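Local atomic coordinates of ORF10 (Moritella marina, PDB entry 6RIW), a protein that probably carries out chain-extending condensation of acyl groups, this piece being the ketosynthase-chain length factor didomain of a larger polyunsaturated fatty acid synthase protein. Residues A[74-79]-A[180-185]; A[88-93]-A[173-178]; A[80-85]-A[165-170]; A[186-191]-A[669-674]; A[871-876]-A[959-964]. All blocks are in the same frame, centred on the assembly; numbering follows the deposited sequence.

Interaction 1 of 5, residues A[74-79]-A[180-185]; sequences SGYQLD and AQAAGL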
# COMPACT_ATOMS: atom_id res chain seq x y z
N SER A 74 -9.72 -23.13 8.69
CA SER A 74 -8.98 -24.34 9.00
C SER A 74 -8.00 -24.67 7.88
O SER A 74 -8.13 -24.20 6.74
CB SER A 74 -9.94 -25.51 9.23
OG SER A 74 -10.52 -25.94 8.00
N GLY A 75 -6.98 -25.47 8.21
CA GLY A 75 -6.09 -26.01 7.20
C GLY A 75 -4.90 -25.16 6.81
O GLY A 75 -4.22 -25.49 5.84
N TYR A 76 -4.64 -24.06 7.51
CA TYR A 76 -3.46 -23.24 7.28
C TYR A 76 -2.37 -23.57 8.30
O TYR A 76 -2.58 -24.33 9.25
CB TYR A 76 -3.81 -21.74 7.35
CG TYR A 76 -4.78 -21.30 6.29
CD1 TYR A 76 -4.32 -20.85 5.06
CD2 TYR A 76 -6.15 -21.37 6.50
CE1 TYR A 76 -5.20 -20.47 4.08
CE2 TYR A 76 -7.03 -20.98 5.52
CZ TYR A 76 -6.55 -20.53 4.32
OH TYR A 76 -7.42 -20.16 3.34
N GLN A 77 -1.20 -22.95 8.12
CA GLN A 77 -0.12 -23.17 9.08
C GLN A 77 -0.23 -22.24 10.29
O GLN A 77 0.59 -22.33 11.21
CB GLN A 77 1.23 -23.03 8.37
CG GLN A 77 1.37 -24.08 7.25
CD GLN A 77 2.79 -24.33 6.79
OE1 GLN A 77 3.76 -23.87 7.40
NE2 GLN A 77 2.92 -25.07 5.70
N LEU A 78 -1.24 -21.39 10.32
CA LEU A 78 -1.58 -20.56 11.47
C LEU A 78 -2.92 -21.00 12.03
O LEU A 78 -3.80 -21.46 11.29
CB LEU A 78 -1.63 -19.08 11.08
CG LEU A 78 -0.25 -18.48 10.84
CD1 LEU A 78 -0.38 -17.09 10.27
CD2 LEU A 78 0.61 -18.48 12.12
N ASP A 79 -3.07 -20.82 13.34
CA ASP A 79 -4.22 -21.33 14.08
C ASP A 79 -5.54 -20.75 13.58
O ASP A 79 -5.65 -19.56 13.27
CB ASP A 79 -4.00 -21.03 15.57
CG ASP A 79 -5.29 -21.02 16.37
OD1 ASP A 79 -5.86 -22.11 16.62
OD2 ASP A 79 -5.73 -19.93 16.79
N ALA A 180 2.37 -15.56 3.33
CA ALA A 180 3.60 -16.36 3.29
C ALA A 180 3.66 -17.32 4.47
O ALA A 180 3.97 -18.51 4.31
CB ALA A 180 4.83 -15.45 3.26
N GLN A 181 3.32 -16.84 5.67
CA GLN A 181 3.41 -17.71 6.83
C GLN A 181 2.32 -18.77 6.81
O GLN A 181 2.60 -19.95 7.07
CB GLN A 181 3.37 -16.92 8.14
CG GLN A 181 3.58 -17.83 9.36
CD GLN A 181 3.82 -17.08 10.67
OE1 GLN A 181 3.54 -15.88 10.80
NE2 GLN A 181 4.36 -17.80 11.64
N ALA A 182 1.07 -18.38 6.51
CA ALA A 182 -0.04 -19.33 6.57
C ALA A 182 0.06 -20.42 5.51
O ALA A 182 -0.48 -21.52 5.70
CB ALA A 182 -1.38 -18.60 6.43
N ALA A 183 0.69 -20.15 4.38
CA ALA A 183 0.87 -21.15 3.34
C ALA A 183 2.25 -21.81 3.38
O ALA A 183 2.52 -22.69 2.57
CB ALA A 183 0.62 -20.55 1.96
N GLY A 184 3.14 -21.40 4.29
CA GLY A 184 4.45 -22.01 4.35
C GLY A 184 5.40 -21.63 3.23
O GLY A 184 6.24 -22.44 2.84
N LEU A 185 5.29 -20.42 2.72
CA LEU A 185 6.19 -19.95 1.66
C LEU A 185 7.55 -19.52 2.22
O LEU A 185 7.62 -18.75 3.18
CB LEU A 185 5.55 -18.76 0.95
CG LEU A 185 4.11 -18.95 0.51
CD1 LEU A 185 3.72 -17.74 -0.34
CD2 LEU A 185 3.98 -20.26 -0.28
O HOH W 1 4.72 -21.10 7.98
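Gln77 lies against the last turn of helix 174-183, and its backbone makes the direct hydrogen bond of this contact: Gln77 N donates to Ala182 O at 2.9 Å with a nearly straight N-H geometry (165°). The side chain then runs on past the helix end. Gln77 CB sits 3.6 Å from Gln181 O, and Gln77 CG passes 3.5 Å from Ala182 O. Beyond CG the chain is extended (chi2 -162°, which puts CD anti to CA), and the flat amide comes to rest against Gly184. Gln77 CD is 3.8 Å from Gly184 CA, with OE1 and NE2 also near that carbon. At the tip, Gln77 OE1 accepts from a water at 3.0 Å, and the same water also donates to Gln181 O, so amide and helix end are tied together through solvent as well.

Before it in the chain Tyr76 brings CD1 to 3.9 Å from Ala182 CB, with Ala182 O in plane at the ring edge. After it Leu78 crosses the Gln181 side chain at about a right angle, its CD2 3.8 Å from Gln181 CD. Helix 80-84 backs this loop through Leu83, which touches both Tyr76 and Leu78. Gly184 has positive phi, and two bonds return into the last turn; a CB there would collide with Gln77 NE2. The loop before helix 80-84 thus packs on a Schellman motif, a classic C-terminal helix cap.

Interaction 2 of 5, residues A[88-93]-A[173-178]; sequences DLNQWG and GYPAAL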
# COMPACT_ATOMS: atom_id res chain seq x y z
N ASP A 88 -11.74 -9.17 6.41
CA ASP A 88 -11.93 -9.64 5.03
C ASP A 88 -10.65 -9.50 4.21
O ASP A 88 -10.34 -10.36 3.37
CB ASP A 88 -13.03 -8.83 4.35
CG ASP A 88 -14.43 -9.23 4.79
OD1 ASP A 88 -14.60 -10.36 5.30
OD2 ASP A 88 -15.35 -8.39 4.63
N LEU A 89 -9.94 -8.38 4.38
CA LEU A 89 -8.70 -8.20 3.63
C LEU A 89 -7.81 -9.42 3.74
O LEU A 89 -7.34 -9.97 2.73
CB LEU A 89 -7.96 -6.97 4.13
CG LEU A 89 -6.96 -6.36 3.14
CD1 LEU A 89 -6.68 -4.91 3.52
CD2 LEU A 89 -5.70 -7.16 3.12
N ASN A 90 -7.54 -9.86 4.97
CA ASN A 90 -6.66 -11.00 5.17
C ASN A 90 -7.33 -12.29 4.73
O ASN A 90 -6.69 -13.15 4.10
CB ASN A 90 -6.27 -11.10 6.65
CG ASN A 90 -5.70 -9.79 7.19
OD1 ASN A 90 -4.49 -9.62 7.26
ND2 ASN A 90 -6.58 -8.88 7.57
N GLN A 91 -8.60 -12.46 5.08
CA GLN A 91 -9.26 -13.74 4.82
C GLN A 91 -9.44 -13.97 3.32
O GLN A 91 -9.27 -15.10 2.84
CB GLN A 91 -10.61 -13.78 5.53
CG GLN A 91 -10.44 -13.75 7.06
CD GLN A 91 -11.73 -13.97 7.80
OE1 GLN A 91 -12.81 -13.81 7.23
NE2 GLN A 91 -11.63 -14.34 9.08
N TRP A 92 -9.80 -12.92 2.58
CA TRP A 92 -9.96 -13.09 1.14
C TRP A 92 -8.63 -13.44 0.48
O TRP A 92 -8.58 -14.26 -0.43
CB TRP A 92 -10.54 -11.83 0.51
CG TRP A 92 -11.94 -11.51 0.94
CD1 TRP A 92 -12.78 -12.29 1.69
CD2 TRP A 92 -12.64 -10.31 0.66
NE1 TRP A 92 -13.97 -11.64 1.89
CE2 TRP A 92 -13.92 -10.42 1.25
CE3 TRP A 92 -12.33 -9.14 -0.05
CZ2 TRP A 92 -14.87 -9.40 1.19
CZ3 TRP A 92 -13.28 -8.13 -0.12
CH2 TRP A 92 -14.54 -8.27 0.49
N GLY A 93 -7.53 -12.81 0.92
CA GLY A 93 -6.22 -13.14 0.38
C GLY A 93 -5.78 -14.55 0.71
O GLY A 93 -5.20 -15.25 -0.13
N GLY A 173 1.14 -3.94 4.44
CA GLY A 173 2.14 -4.95 4.12
C GLY A 173 1.92 -6.31 4.77
O GLY A 173 2.16 -7.35 4.14
N TYR A 174 1.47 -6.33 6.02
CA TYR A 174 1.30 -7.60 6.73
C TYR A 174 0.46 -8.64 5.98
O TYR A 174 0.77 -9.84 6.11
CB TYR A 174 0.70 -7.35 8.11
CG TYR A 174 0.62 -8.59 8.97
CD1 TYR A 174 1.77 -9.30 9.32
CD2 TYR A 174 -0.62 -9.06 9.42
CE1 TYR A 174 1.69 -10.46 10.12
CE2 TYR A 174 -0.71 -10.22 10.20
CZ TYR A 174 0.44 -10.91 10.55
OH TYR A 174 0.35 -12.05 11.33
N PRO A 175 -0.58 -8.30 5.21
CA PRO A 175 -1.32 -9.36 4.51
C PRO A 175 -0.45 -10.24 3.63
O PRO A 175 -0.70 -11.45 3.52
CB PRO A 175 -2.36 -8.58 3.70
CG PRO A 175 -2.64 -7.36 4.59
CD PRO A 175 -1.27 -7.00 5.12
N ALA A 176 0.58 -9.67 2.99
CA ALA A 176 1.47 -10.49 2.18
C ALA A 176 2.33 -11.40 3.06
O ALA A 176 2.56 -12.57 2.72
CB ALA A 176 2.36 -9.61 1.30
N ALA A 177 2.83 -10.89 4.19
CA ALA A 177 3.60 -11.74 5.10
C ALA A 177 2.72 -12.80 5.74
O ALA A 177 3.19 -13.90 6.03
CB ALA A 177 4.27 -10.87 6.17
N LEU A 178 1.45 -12.48 5.99
CA LEU A 178 0.55 -13.46 6.57
C LEU A 178 0.28 -14.60 5.60
O LEU A 178 0.25 -15.77 6.00
CB LEU A 178 -0.75 -12.79 6.97
CG LEU A 178 -1.83 -13.75 7.47
CD1 LEU A 178 -1.52 -14.12 8.88
CD2 LEU A 178 -3.19 -13.06 7.43
O HOH W 2 -3.55 -11.91 4.10
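Leu89 and Pro175 meet where helix 88-104 runs beside the start of helix 174-183. The leucine's CG stands anti to the backbone N; this chi1 of -158° brings CG nearer Pro175 even though CB itself does not point there. From there Leu89 CD2 reaches Pro175 CG at 3.4 Å, tighter than an ordinary carbon-carbon contact, and lies 3.7 Å from Pro175 CB. The proline ring is met at these two carbons.

One residue on, Asn90 crosses Leu178 at about a right angle. Leu178 also holds CG anti to its backbone N (chi1 174°), and its CD2 touches the base and the tip of the asparagine, 3.7 Å from Asn90 CB and equally 3.7 Å from Asn90 OD1. The same OD1 lies 4.0 Å from Pro175 CG.

The contact joins two helices of the first ketosynthase domain, a thiolase-type fold in which each of them leads into a strand of the core, 115-120 and 189-193 respectively. The short segments approach to 9.8 Å between axes and cross at -36°. Pro175 occupies the first turn of its helix, where a missing N-H costs no helical hydrogen bond, and it also touches Leu119 of strand 115-120.

Between the backbones, a water donates to Pro175 O at 2.9 Å and makes a weak, longer bond to Asn90 O. The ring of Tyr174 is grazed obliquely by Asn90 OD1, while its hydroxyl has Tyr82 of helix 80-84 as partner.

Interaction 3 of 5, residues A[80-85]-A[165-170]; sequences NDYLAG and HADNAL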
# COMPACT_ATOMS: atom_id res chain seq x y z
N ASN A 80 -6.55 -21.62 13.52
CA ASN A 80 -7.90 -21.25 13.07
C ASN A 80 -8.44 -20.02 13.80
O ASN A 80 -8.95 -19.08 13.18
CB ASN A 80 -8.80 -22.48 13.29
CG ASN A 80 -10.27 -22.20 13.01
OD1 ASN A 80 -10.98 -21.61 13.84
ND2 ASN A 80 -10.73 -22.64 11.86
N ASP A 81 -8.35 -20.01 15.13
CA ASP A 81 -8.93 -18.91 15.91
C ASP A 81 -8.25 -17.57 15.61
O ASP A 81 -8.92 -16.53 15.58
CB ASP A 81 -8.85 -19.23 17.40
CG ASP A 81 -9.66 -20.46 17.76
OD1 ASP A 81 -9.05 -21.48 18.16
OD2 ASP A 81 -10.90 -20.41 17.62
N TYR A 82 -6.94 -17.57 15.42
CA TYR A 82 -6.27 -16.34 15.01
C TYR A 82 -6.76 -15.85 13.65
O TYR A 82 -7.12 -14.68 13.48
CB TYR A 82 -4.76 -16.55 15.00
CG TYR A 82 -3.99 -15.37 14.42
CD1 TYR A 82 -3.94 -14.16 15.09
CD2 TYR A 82 -3.34 -15.48 13.20
CE1 TYR A 82 -3.23 -13.07 14.57
CE2 TYR A 82 -2.64 -14.40 12.67
CZ TYR A 82 -2.59 -13.21 13.35
OH TYR A 82 -1.90 -12.14 12.79
N LEU A 83 -6.77 -16.74 12.65
CA LEU A 83 -7.19 -16.32 11.30
C LEU A 83 -8.65 -15.92 11.26
O LEU A 83 -9.03 -15.02 10.49
CB LEU A 83 -6.93 -17.42 10.28
CG LEU A 83 -5.49 -17.86 10.18
CD1 LEU A 83 -5.32 -18.96 9.14
CD2 LEU A 83 -4.63 -16.63 9.81
N ALA A 84 -9.50 -16.58 12.06
CA ALA A 84 -10.91 -16.22 12.12
C ALA A 84 -11.14 -14.80 12.61
O ALA A 84 -12.19 -14.22 12.31
CB ALA A 84 -11.66 -17.20 13.04
N GLY A 85 -10.21 -14.24 13.37
CA GLY A 85 -10.37 -12.90 13.90
C GLY A 85 -9.77 -11.80 13.05
O GLY A 85 -9.65 -10.67 13.52
N HIS A 165 -8.38 -7.78 17.00
CA HIS A 165 -6.94 -8.04 17.15
C HIS A 165 -6.13 -6.92 16.51
O HIS A 165 -6.40 -6.51 15.37
CB HIS A 165 -6.58 -9.38 16.50
CG HIS A 165 -5.24 -9.93 16.91
ND1 HIS A 165 -4.05 -9.43 16.42
CD2 HIS A 165 -4.91 -10.98 17.70
CE1 HIS A 165 -3.04 -10.12 16.93
NE2 HIS A 165 -3.54 -11.08 17.70
N ALA A 166 -5.11 -6.46 17.23
CA ALA A 166 -4.25 -5.37 16.77
C ALA A 166 -3.66 -5.59 15.38
O ALA A 166 -3.39 -4.62 14.66
CB ALA A 166 -3.10 -5.16 17.77
N ASP A 167 -3.42 -6.85 14.99
CA ASP A 167 -2.83 -7.09 13.66
C ASP A 167 -3.73 -6.57 12.54
O ASP A 167 -3.27 -6.39 11.41
CB ASP A 167 -2.56 -8.59 13.45
CG ASP A 167 -1.29 -9.10 14.17
OD1 ASP A 167 -0.50 -8.29 14.71
OD2 ASP A 167 -1.10 -10.34 14.21
N ASN A 168 -5.03 -6.35 12.81
CA ASN A 168 -5.91 -5.75 11.82
C ASN A 168 -5.54 -4.30 11.49
O ASN A 168 -6.05 -3.76 10.50
CB ASN A 168 -7.35 -5.83 12.33
CG ASN A 168 -7.90 -7.25 12.22
OD1 ASN A 168 -8.00 -7.79 11.12
ND2 ASN A 168 -8.23 -7.86 13.36
N ALA A 169 -4.66 -3.66 12.24
CA ALA A 169 -4.23 -2.33 11.83
C ALA A 169 -3.02 -2.35 10.89
O ALA A 169 -2.63 -1.29 10.37
CB ALA A 169 -3.89 -1.49 13.07
N LEU A 170 -2.42 -3.52 10.67
CA LEU A 170 -1.27 -3.65 9.78
C LEU A 170 -1.79 -3.90 8.37
O LEU A 170 -1.75 -5.01 7.83
CB LEU A 170 -0.33 -4.77 10.25
CG LEU A 170 0.13 -4.69 11.73
CD1 LEU A 170 0.95 -5.90 12.10
CD2 LEU A 170 0.94 -3.41 11.96
O HOH W 3 -10.05 -9.85 16.04
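The Tyr82 ring turns an edge onto the face of the His165 imidazole, a T-shaped pair with planes at 77° and centroids 5.2 Å apart. Tyr82 CE1 does the touching: it stands over the rim of the imidazole, 3.7 Å from His165 NE2. Tyr82 is also stacked on the ring of Tyr966. At the edge of the histidine ring, in its plane, the backbone N of Asp167 donates to His165 ND1 at 3.0 Å, which fixes the rotation of the imidazole under the tyrosine. An alanine at His165 would probably open a gap beside the Tyr82 ring edge and leave the Asp167 N-H without this acceptor.

With CG anti to the backbone N (chi1 173°) the tyrosine ring leaves the helix beside its own carbonyl carbon, and Tyr82 OH meets Asp167 OD2. The carboxylate plane is perpendicular to the ring. The modelled separation of Tyr82 OH and Asp167 OD2, 2.4 Å, is very short for a hydrogen bond, and its exact value is best treated as doubtful. The other oxygen of Asp167 forms a salt bridge with Arg873 and accepts from Tyr708, while Tyr82 OH is also bonded to Tyr174 OH.

Further along, Asn168 ND2 donates to Gly85 O at 3.2 Å, almost straight at 168°, as Asn168 OD1 takes the N-H of Asp87. A water donates to Gly85 O at 2.7 Å and accepts from His165 N. Helix 80-84 is thereby fastened to the 3-10 turn 166-169, which touches helices 129-148 and 699-706 through Ala169 and leads into helix 174-183.

Interaction 4 of 5, residues A[186-191]-A[669-674]; sequences GGSHFA and VYRCVE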
# COMPACT_ATOMS: atom_id res chain seq x y z
N GLY A 186 8.63 -19.96 1.57
CA GLY A 186 9.96 -19.60 2.03
C GLY A 186 10.70 -18.53 1.23
O GLY A 186 11.87 -18.25 1.52
N GLY A 187 10.05 -17.94 0.22
CA GLY A 187 10.69 -16.97 -0.64
C GLY A 187 10.32 -15.54 -0.26
O GLY A 187 9.79 -15.27 0.82
N SER A 188 10.65 -14.60 -1.15
CA SER A 188 10.44 -13.18 -0.88
C SER A 188 8.96 -12.84 -0.88
O SER A 188 8.16 -13.46 -1.58
CB SER A 188 11.14 -12.31 -1.93
OG SER A 188 12.51 -12.63 -2.03
N HIS A 189 8.59 -11.82 -0.10
CA HIS A 189 7.20 -11.40 -0.07
C HIS A 189 7.12 -9.92 0.27
O HIS A 189 7.90 -9.43 1.10
CB HIS A 189 6.35 -12.21 0.93
CG HIS A 189 6.97 -12.41 2.28
ND1 HIS A 189 6.68 -11.60 3.36
CD2 HIS A 189 7.82 -13.36 2.74
CE1 HIS A 189 7.35 -12.02 4.42
NE2 HIS A 189 8.05 -13.09 4.07
N PHE A 190 6.21 -9.22 -0.40
CA PHE A 190 5.86 -7.85 -0.06
C PHE A 190 4.52 -7.53 -0.71
O PHE A 190 4.02 -8.28 -1.55
CB PHE A 190 6.94 -6.84 -0.48
CG PHE A 190 7.26 -6.82 -1.97
CD1 PHE A 190 8.21 -7.68 -2.50
CD2 PHE A 190 6.64 -5.89 -2.81
CE1 PHE A 190 8.52 -7.64 -3.90
CE2 PHE A 190 6.95 -5.82 -4.17
CZ PHE A 190 7.89 -6.70 -4.72
N ALA A 191 3.92 -6.43 -0.26
CA ALA A 191 2.74 -5.85 -0.90
C ALA A 191 3.17 -4.60 -1.66
O ALA A 191 4.19 -3.98 -1.35
CB ALA A 191 1.67 -5.51 0.13
N VAL A 669 11.76 -1.01 3.65
CA VAL A 669 12.88 -0.42 2.91
C VAL A 669 13.82 -1.50 2.38
O VAL A 669 14.32 -1.40 1.26
CB VAL A 669 13.64 0.59 3.79
CG1 VAL A 669 14.97 1.01 3.09
CG2 VAL A 669 12.78 1.83 4.04
N TYR A 670 14.09 -2.55 3.18
CA TYR A 670 14.99 -3.59 2.69
C TYR A 670 14.37 -4.39 1.54
O TYR A 670 15.09 -4.79 0.62
CB TYR A 670 15.39 -4.50 3.87
CG TYR A 670 16.04 -3.74 5.03
CD1 TYR A 670 16.84 -2.63 4.79
CD2 TYR A 670 15.83 -4.12 6.35
CE1 TYR A 670 17.43 -1.92 5.84
CE2 TYR A 670 16.42 -3.41 7.41
CZ TYR A 670 17.22 -2.32 7.14
OH TYR A 670 17.80 -1.63 8.20
N ARG A 671 13.04 -4.59 1.54
CA ARG A 671 12.43 -5.18 0.35
C ARG A 671 12.54 -4.25 -0.87
O ARG A 671 12.64 -4.75 -2.00
CB ARG A 671 10.96 -5.53 0.61
CG ARG A 671 10.74 -6.67 1.62
CD ARG A 671 11.18 -8.05 1.09
NE ARG A 671 10.91 -9.11 2.08
CZ ARG A 671 11.36 -10.37 1.98
NH1 ARG A 671 11.06 -11.26 2.92
NH2 ARG A 671 12.11 -10.74 0.93
N CYS A 672 12.52 -2.93 -0.67
CA CYS A 672 12.75 -2.01 -1.79
C CYS A 672 14.16 -2.14 -2.33
O CYS A 672 14.39 -2.03 -3.55
CB CYS A 672 12.52 -0.56 -1.35
SG CYS A 672 10.79 -0.11 -1.10
N VAL A 673 15.15 -2.29 -1.45
CA VAL A 673 16.52 -2.47 -1.92
C VAL A 673 16.61 -3.72 -2.80
O VAL A 673 17.21 -3.70 -3.89
CB VAL A 673 17.48 -2.55 -0.71
CG1 VAL A 673 18.90 -2.91 -1.15
CG2 VAL A 673 17.45 -1.21 0.08
N GLU A 674 16.02 -4.83 -2.34
CA GLU A 674 15.97 -6.06 -3.12
C GLU A 674 15.26 -5.86 -4.44
O GLU A 674 15.73 -6.33 -5.49
CB GLU A 674 15.27 -7.16 -2.31
CG GLU A 674 15.01 -8.47 -3.06
CD GLU A 674 14.38 -9.55 -2.15
OE1 GLU A 674 13.31 -9.30 -1.53
OE2 GLU A 674 14.99 -10.63 -2.04
O HOH W 4 13.42 -13.52 0.52
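Arg671 turns one face of its guanidinium to the backbone of Ser188 and His189, a buried contact between a helix of the second ketosynthase-like domain and the entry to strand 189-193 of the first. His189 N sits over the centre of the guanidinium, 3.7 Å above its plane, and has no hydrogen-bonding partner in the model. His189 O also lies over that face, 3.2 Å from Arg671 NE, at an angle too poor for a hydrogen bond. The bend at chi2 (-70°) turns CD of the arginine toward the strand. At the end of the chain Arg671 NH1 stands over one face of the His189 ring, 3.7 Å from His189 NE2, with the two planes inclined at 48°.

Both domains have the thiolase-type fold, and they pair within one chain as two ketosynthase subunits do in a dimer; strand 189-193 runs antiparallel to strand 659-663 of the partner domain just beside this contact.

The charge is met within the helix: Arg671 NH2 forms a salt bridge to Glu674 OE1 at 3.1 Å, in the guanidinium plane and on the syn lone pair. Arg671 NH2 also lies 3.4 Å from Ser188 CB. Ser188 OG is 3.2 Å from Glu674 OE2, though its proton has another acceptor within reach. A water accepts from Arg671 NH2 at 3.1 Å and is hydrogen-bonded to Ser188 OG. Phe770 of strand 763-772 adds a cation-pi contact to the arginine.

Interaction 5 of 5, residues A[871-876]-A[959-964]; sequences LGRDNS and SAHATN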
# COMPACT_ATOMS: atom_id res chain seq x y z
N LEU A 871 14.42 -6.81 11.63
CA LEU A 871 13.35 -7.71 12.04
C LEU A 871 12.06 -6.93 11.95
O LEU A 871 12.06 -5.71 11.76
CB LEU A 871 13.54 -8.25 13.48
CG LEU A 871 14.83 -9.06 13.72
CD1 LEU A 871 15.01 -9.33 15.22
CD2 LEU A 871 14.78 -10.38 12.96
N GLY A 872 10.93 -7.61 12.07
CA GLY A 872 9.69 -6.86 12.15
C GLY A 872 8.47 -7.76 12.10
O GLY A 872 8.56 -8.99 12.17
N ARG A 873 7.32 -7.11 11.97
CA ARG A 873 6.08 -7.85 11.98
C ARG A 873 5.84 -8.63 10.70
O ARG A 873 4.85 -9.37 10.62
CB ARG A 873 4.91 -6.90 12.24
CG ARG A 873 4.88 -6.36 13.68
CD ARG A 873 4.76 -7.53 14.69
NE ARG A 873 3.46 -8.19 14.59
CZ ARG A 873 3.14 -9.34 15.18
NH1 ARG A 873 4.04 -9.99 15.92
NH2 ARG A 873 1.92 -9.83 15.06
N ASP A 874 6.70 -8.49 9.69
CA ASP A 874 6.59 -9.34 8.51
C ASP A 874 7.16 -10.73 8.74
O ASP A 874 6.99 -11.61 7.89
CB ASP A 874 7.30 -8.68 7.33
CG ASP A 874 8.75 -8.30 7.68
OD1 ASP A 874 8.97 -7.53 8.67
OD2 ASP A 874 9.65 -8.79 6.97
N ASN A 875 7.82 -10.96 9.89
CA ASN A 875 8.33 -12.28 10.27
C ASN A 875 9.39 -12.77 9.28
O ASN A 875 9.39 -13.93 8.84
CB ASN A 875 7.18 -13.31 10.41
CG ASN A 875 7.56 -14.45 11.34
OD1 ASN A 875 8.65 -14.47 11.92
ND2 ASN A 875 6.65 -15.41 11.51
N SER A 876 10.29 -11.88 8.90
CA SER A 876 11.50 -12.30 8.21
C SER A 876 12.66 -11.46 8.72
O SER A 876 12.49 -10.36 9.25
CB SER A 876 11.36 -12.20 6.68
OG SER A 876 11.18 -10.86 6.28
N SER A 959 1.84 -11.42 21.41
CA SER A 959 3.16 -12.05 21.46
C SER A 959 3.90 -11.85 20.14
O SER A 959 3.31 -11.72 19.07
CB SER A 959 3.01 -13.54 21.73
OG SER A 959 2.26 -14.11 20.67
N ALA A 960 5.23 -11.83 20.24
CA ALA A 960 6.04 -11.60 19.05
C ALA A 960 6.07 -12.84 18.17
O ALA A 960 5.75 -13.95 18.59
CB ALA A 960 7.47 -11.23 19.44
N HIS A 961 6.49 -12.65 16.92
CA HIS A 961 6.52 -13.76 15.98
C HIS A 961 7.39 -14.90 16.49
O HIS A 961 7.07 -16.08 16.28
CB HIS A 961 7.02 -13.29 14.62
CG HIS A 961 5.96 -12.63 13.81
ND1 HIS A 961 4.70 -13.18 13.63
CD2 HIS A 961 5.95 -11.45 13.14
CE1 HIS A 961 3.98 -12.37 12.87
NE2 HIS A 961 4.71 -11.31 12.57
N ALA A 962 8.50 -14.56 17.14
CA ALA A 962 9.46 -15.56 17.61
C ALA A 962 8.85 -16.55 18.60
O ALA A 962 9.42 -17.64 18.79
CB ALA A 962 10.65 -14.86 18.26
N THR A 963 7.74 -16.19 19.26
CA THR A 963 7.08 -17.11 20.18
C THR A 963 6.32 -18.22 19.48
O THR A 963 5.93 -19.20 20.14
CB THR A 963 6.08 -16.38 21.08
OG1 THR A 963 4.96 -15.98 20.28
CG2 THR A 963 6.71 -15.19 21.74
N ASN A 964 6.05 -18.09 18.17
CA ASN A 964 5.32 -19.14 17.44
C ASN A 964 3.94 -19.41 18.05
O ASN A 964 3.40 -20.51 17.91
CB ASN A 964 6.13 -20.45 17.39
CG ASN A 964 7.46 -20.29 16.69
OD1 ASN A 964 8.50 -20.78 17.17
ND2 ASN A 964 7.45 -19.60 15.55
O HOH W 5 6.78 -9.82 16.25
O HOH W 6 2.66 -12.45 16.49
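His961, from the 3-10 turn 961-963 after helix 929-934, is sandwiched between Arg873 and Asn875, two residues of the type I turn Gly872-Asn875 that links antiparallel strands 865-870 and 876-884 of the second ketosynthase-like domain, a beta hairpin. On one face of the imidazole the guanidinium lies flat, its plane within 3° of the ring and the centres 4.0 Å apart. Bends at chi2 and chi3 (-59° and -68°) fold CD and NE back, and the guanidinium ends up over the imidazole, with His961 NE2 under its middle, 3.6 Å from Arg873 CZ. On the opposite face Asn875 CB makes a CH-pi contact 3.7 Å from the centroid of the His961 ring, and the asparagine amide lies nearly parallel to it.

The ring is also held at its tip, where His961 NE2 donates to Arg873 O at 2.8 Å, the donor standing well above the carbonyl plane. Both flanking side chains are secured outside the contact: Arg873 NH2 by a salt bridge to Asp167, Asn875 OD1 by a hydrogen bond to Ser774. An alanine at His961 would probably leave the guanidinium and the asparagine amide without the flat group between them and Arg873 O without this donor.

One water donates to Ser959 O and accepts from Arg873 NH1; another accepts from Arg873 NH1 at 2.8 Å and from His961 N at 2.9 Å.

Helix 174-183 is shared: interaction 2 uses its start and interaction 1 its end, about 12 Å apart between centres, and Leu78 CD1 touches Leu178 CD1 at 3.5 Å. Interaction 3 meets interaction 2 through Tyr82 OH, 2.7 Å from Tyr174 OH, and interaction 1 through Leu83 CD1, 3.6 Å from Tyr76 CB. One route to the second domain passes through interaction 5, where Arg873 NH2 reaches Asp167 OD1 of interaction 3 in a 2.9 Å salt bridge. Interaction 4 makes a second crossing, touching interaction 5 where His189 CE1 lies 3.5 Å from Asp874 O, and interaction 1 at Ala180 CB, 3.7 Å from His189 CD2. All five lie away from the magnesium site at Met1 and Lys286.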